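Local structure of Lmo1076 protein (Listeria monocytogenes serovar 1/2a, 5JQC) at residues 157-162 with 176-181. The protein is a putative secreted autolysin that probably hydrolyses the bacterial cell wall; this chain holds its GW repeats. Numbering follows the deposited sequence.
Sequences TYYQFQ and FHVYDK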
ATOM      1  N   THR A 157      -6.639   2.650   0.295  1.00 51.00           N
ATOM      2  CA  THR A 157      -5.185   2.602   0.248  1.00 49.89           C
ATOM      3  C   THR A 157      -4.681   1.449   1.106  1.00 46.70           C
ATOM      4  O   THR A 157      -5.145   1.255   2.237  1.00 53.41           O
ATOM      5  CB  THR A 157      -4.593   3.923   0.738  1.00 54.45           C
ATOM      6  OG1 THR A 157      -5.226   5.004   0.049  1.00 56.10           O
ATOM      7  CG2 THR A 157      -3.105   3.978   0.476  1.00 59.31           C
ATOM      8  N   TYR A 158      -3.745   0.687   0.557  1.00 44.95           N
ATOM      9  CA  TYR A 158      -3.161  -0.477   1.201  1.00 45.93           C
ATOM     10  C   TYR A 158      -1.660  -0.279   1.330  1.00 52.57           C
ATOM     11  O   TYR A 158      -0.983   0.008   0.336  1.00 56.62           O
ATOM     12  CB  TYR A 158      -3.442  -1.732   0.391  1.00 46.21           C
ATOM     13  CG  TYR A 158      -4.912  -2.073   0.381  1.00 50.68           C
ATOM     14  CD1 TYR A 158      -5.478  -2.757   1.442  1.00 49.51           C
ATOM     15  CD2 TYR A 158      -5.738  -1.679  -0.669  1.00 52.18           C
ATOM     16  CE1 TYR A 158      -6.811  -3.062   1.471  1.00 48.99           C
ATOM     17  CE2 TYR A 158      -7.099  -1.988  -0.655  1.00 52.96           C
ATOM     18  CZ  TYR A 158      -7.621  -2.680   0.424  1.00 52.03           C
ATOM     19  OH  TYR A 158      -8.959  -2.993   0.473  1.00 51.01           O
ATOM     20  N   TYR A 159      -1.140  -0.449   2.538  1.00 45.73           N
ATOM     21  CA  TYR A 159       0.297  -0.331   2.793  1.00 45.61           C
ATOM     22  C   TYR A 159       0.938  -1.703   2.791  1.00 50.64           C
ATOM     23  O   TYR A 159       0.431  -2.625   3.439  1.00 54.23           O
ATOM     24  CB  TYR A 159       0.570   0.306   4.146  1.00 42.35           C
ATOM     25  CG  TYR A 159       0.349   1.768   4.193  1.00 45.44           C
ATOM     26  CD1 TYR A 159       0.356   2.529   3.038  1.00 47.43           C
ATOM     27  CD2 TYR A 159       0.143   2.396   5.404  1.00 45.46           C
ATOM     28  CE1 TYR A 159       0.150   3.893   3.099  1.00 50.39           C
ATOM     29  CE2 TYR A 159      -0.058   3.745   5.484  1.00 48.88           C
ATOM     30  CZ  TYR A 159      -0.048   4.496   4.333  1.00 52.47           C
ATOM     31  OH  TYR A 159      -0.253   5.857   4.421  1.00 56.86           O
ATOM     32  N   GLN A 160       2.066  -1.827   2.109  1.00 50.13           N
ATOM     33  CA  GLN A 160       2.935  -2.978   2.299  1.00 51.40           C
ATOM     34  C   GLN A 160       3.876  -2.666   3.457  1.00 47.58           C
ATOM     35  O   GLN A 160       4.422  -1.562   3.534  1.00 52.60           O
ATOM     36  CB  GLN A 160       3.718  -3.281   1.022  1.00 52.42           C
ATOM     37  CG  GLN A 160       4.415  -4.621   1.079  1.00 53.17           C
ATOM     38  CD  GLN A 160       5.254  -4.893  -0.131  1.00 54.62           C
ATOM     39  OE1 GLN A 160       5.821  -3.977  -0.720  1.00 64.40           O
ATOM     40  NE2 GLN A 160       5.333  -6.159  -0.525  1.00 51.41           N
ATOM     41  N   PHE A 161       4.054  -3.619   4.365  1.00 49.99           N
ATOM     42  CA  PHE A 161       4.688  -3.304   5.638  1.00 52.05           C
ATOM     43  C   PHE A 161       5.553  -4.455   6.140  1.00 52.49           C
ATOM     44  O   PHE A 161       5.345  -5.624   5.800  1.00 53.77           O
ATOM     45  CB  PHE A 161       3.651  -2.961   6.715  1.00 54.10           C
ATOM     46  CG  PHE A 161       2.870  -4.160   7.194  1.00 58.52           C
ATOM     47  CD1 PHE A 161       1.848  -4.685   6.432  1.00 55.28           C
ATOM     48  CD2 PHE A 161       3.181  -4.774   8.388  1.00 56.38           C
ATOM     49  CE1 PHE A 161       1.158  -5.791   6.853  1.00 53.37           C
ATOM     50  CE2 PHE A 161       2.496  -5.871   8.811  1.00 55.81           C
ATOM     51  CZ  PHE A 161       1.479  -6.382   8.046  1.00 57.36           C
ATOM     52  N   GLN A 162       6.507  -4.100   7.001  1.00 53.52           N
ATOM     53  CA  GLN A 162       7.439  -5.042   7.609  1.00 55.20           C
ATOM     54  C   GLN A 162       7.338  -4.967   9.125  1.00 56.15           C
ATOM     55  O   GLN A 162       7.152  -3.881   9.690  1.00 54.36           O
ATOM     56  CB  GLN A 162       8.874  -4.747   7.188  1.00 52.66           C
ATOM     57  CG  GLN A 162       9.049  -4.638   5.691  1.00 56.22           C
ATOM     58  CD  GLN A 162      10.490  -4.341   5.305  1.00 64.89           C
ATOM     59  OE1 GLN A 162      11.086  -3.366   5.772  1.00 63.46           O
ATOM     60  NE2 GLN A 162      11.054  -5.177   4.441  1.00 71.04           N
ATOM     61  N   PHE A 176      -3.002   1.515  10.357  1.00 48.53           N
ATOM     62  CA  PHE A 176      -1.745   2.015  10.895  1.00 41.12           C
ATOM     63  C   PHE A 176      -1.911   3.387  11.532  1.00 43.82           C
ATOM     64  O   PHE A 176      -2.667   4.233  11.046  1.00 43.06           O
ATOM     65  CB  PHE A 176      -0.681   2.157   9.819  1.00 37.86           C
ATOM     66  CG  PHE A 176      -0.352   0.900   9.101  1.00 42.64           C
ATOM     67  CD1 PHE A 176      -1.208   0.396   8.141  1.00 40.95           C
ATOM     68  CD2 PHE A 176       0.864   0.267   9.318  1.00 44.19           C
ATOM     69  CE1 PHE A 176      -0.882  -0.742   7.434  1.00 39.22           C
ATOM     70  CE2 PHE A 176       1.204  -0.872   8.614  1.00 46.22           C
ATOM     71  CZ  PHE A 176       0.329  -1.379   7.672  1.00 47.65           C
ATOM     72  N   HIS A 177      -1.143   3.617  12.598  1.00 41.95           N
ATOM     73  CA  HIS A 177      -0.868   4.951  13.123  1.00 46.55           C
ATOM     74  C   HIS A 177       0.546   5.305  12.679  1.00 52.30           C
ATOM     75  O   HIS A 177       1.521   4.741  13.188  1.00 54.13           O
ATOM     76  CB  HIS A 177      -0.980   4.993  14.643  1.00 46.49           C
ATOM     77  CG  HIS A 177      -0.603   6.316  15.233  1.00 51.28           C
ATOM     78  ND1 HIS A 177      -1.533   7.290  15.532  1.00 55.51           N
ATOM     79  CD2 HIS A 177       0.605   6.842  15.556  1.00 50.43           C
ATOM     80  CE1 HIS A 177      -0.918   8.349  16.031  1.00 57.06           C
ATOM     81  NE2 HIS A 177       0.379   8.103  16.055  1.00 51.11           N
ATOM     82  N   VAL A 178       0.667   6.243  11.746  1.00 52.02           N
ATOM     83  CA  VAL A 178       1.977   6.575  11.197  1.00 47.71           C
ATOM     84  C   VAL A 178       2.660   7.609  12.080  1.00 53.09           C
ATOM     85  O   VAL A 178       2.063   8.639  12.434  1.00 53.47           O
ATOM     86  CB  VAL A 178       1.855   7.084   9.756  1.00 48.76           C
ATOM     87  CG1 VAL A 178       3.247   7.237   9.141  1.00 49.49           C
ATOM     88  CG2 VAL A 178       0.992   6.129   8.930  1.00 43.64           C
ATOM     89  N   TYR A 179       3.918   7.337  12.441  1.00 53.92           N
ATOM     90  CA  TYR A 179       4.707   8.296  13.194  1.00 47.88           C
ATOM     91  C   TYR A 179       5.151   9.431  12.285  1.00 46.94           C
ATOM     92  O   TYR A 179       5.473   9.213  11.114  1.00 48.18           O
ATOM     93  CB  TYR A 179       5.932   7.629  13.823  1.00 44.84           C
ATOM     94  CG  TYR A 179       5.565   6.478  14.745  1.00 43.49           C
ATOM     95  CD1 TYR A 179       4.719   6.672  15.819  1.00 39.87           C
ATOM     96  CD2 TYR A 179       6.088   5.206  14.542  1.00 44.65           C
ATOM     97  CE1 TYR A 179       4.399   5.637  16.658  1.00 44.81           C
ATOM     98  CE2 TYR A 179       5.775   4.171  15.360  1.00 44.09           C
ATOM     99  CZ  TYR A 179       4.929   4.381  16.424  1.00 45.42           C
ATOM    100  OH  TYR A 179       4.623   3.335  17.262  1.00 50.01           O
ATOM    101  N   ASP A 180       5.130  10.651  12.838  1.00 48.71           N
ATOM    102  CA  ASP A 180       5.772  11.801  12.206  1.00 52.64           C
ATOM    103  C   ASP A 180       7.269  11.594  12.183  1.00 54.90           C
ATOM    104  O   ASP A 180       7.852  11.154  13.182  1.00 52.42           O
ATOM    105  CB  ASP A 180       5.513  13.094  12.981  1.00 56.61           C
ATOM    106  CG  ASP A 180       4.053  13.406  13.151  1.00 61.32           C
ATOM    107  OD1 ASP A 180       3.279  13.217  12.183  1.00 67.54           O
ATOM    108  OD2 ASP A 180       3.701  13.875  14.263  1.00 61.04           O
ATOM    109  N   LYS A 181       7.904  11.963  11.064  1.00 59.41           N
ATOM    110  CA  LYS A 181       9.369  12.019  11.008  1.00 52.01           C
ATOM    111  C   LYS A 181       9.891  13.270  11.701  1.00 53.74           C
ATOM    112  O   LYS A 181       9.226  14.316  11.723  1.00 57.95           O
ATOM    113  CB  LYS A 181       9.880  12.011   9.566  1.00 54.27           C
ATOM    114  CG  LYS A 181       9.526  10.759   8.793  1.00 56.73           C
ATOM    115  CD  LYS A 181       9.970  10.914   7.353  1.00 58.04           C
ATOM    116  CE  LYS A 181       9.880   9.601   6.594  1.00 60.35           C
ATOM    117  NZ  LYS A 181      10.872   8.615   7.116  1.00 61.73           N
TER
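One face of the Phe176 ring takes the edge of Tyr159, while the edge of the same Phe176 ring is turned to Phe161, so three aromatic side chains form a cluster inside the middle GW domain, a small SH3-like β module. The first pair is edge-to-face: the ring planes stand at 64°, and Tyr159 CD2 lies 3.6 Å from Phe176 CD1, above the plane and displaced toward the ring's rim. The second is an offset edge-to-face pair with planes at 74°, in which Phe176 CZ approaches Phe161 CG at 3.8 Å. The CB of Phe161 also sits at that edge, 3.7 Å from Phe176 CE2. The first torsion of Phe161 sets CG between the backbone N and the carbonyl carbon, and chi2 of -77° turns the ring so that the Phe176 edge points at its face.

Strands 156-163 and 176-178 belong to one antiparallel sheet but are not neighbours in it; strands 144-153 and 103-112 lie between them. The axes of the two segments come no closer than 10.7 Å, and no hydrogen bond joins them, so the two segments meet through side chains alone. Ile147 of strand 144-153 touches both Tyr159 and Phe176, and Leu171 of strand 166-172 packs on Phe161. Farther along the Tyr159 ring, Val178 makes a looser apolar contact, its CG2 4.3 Å from Tyr159 CE2.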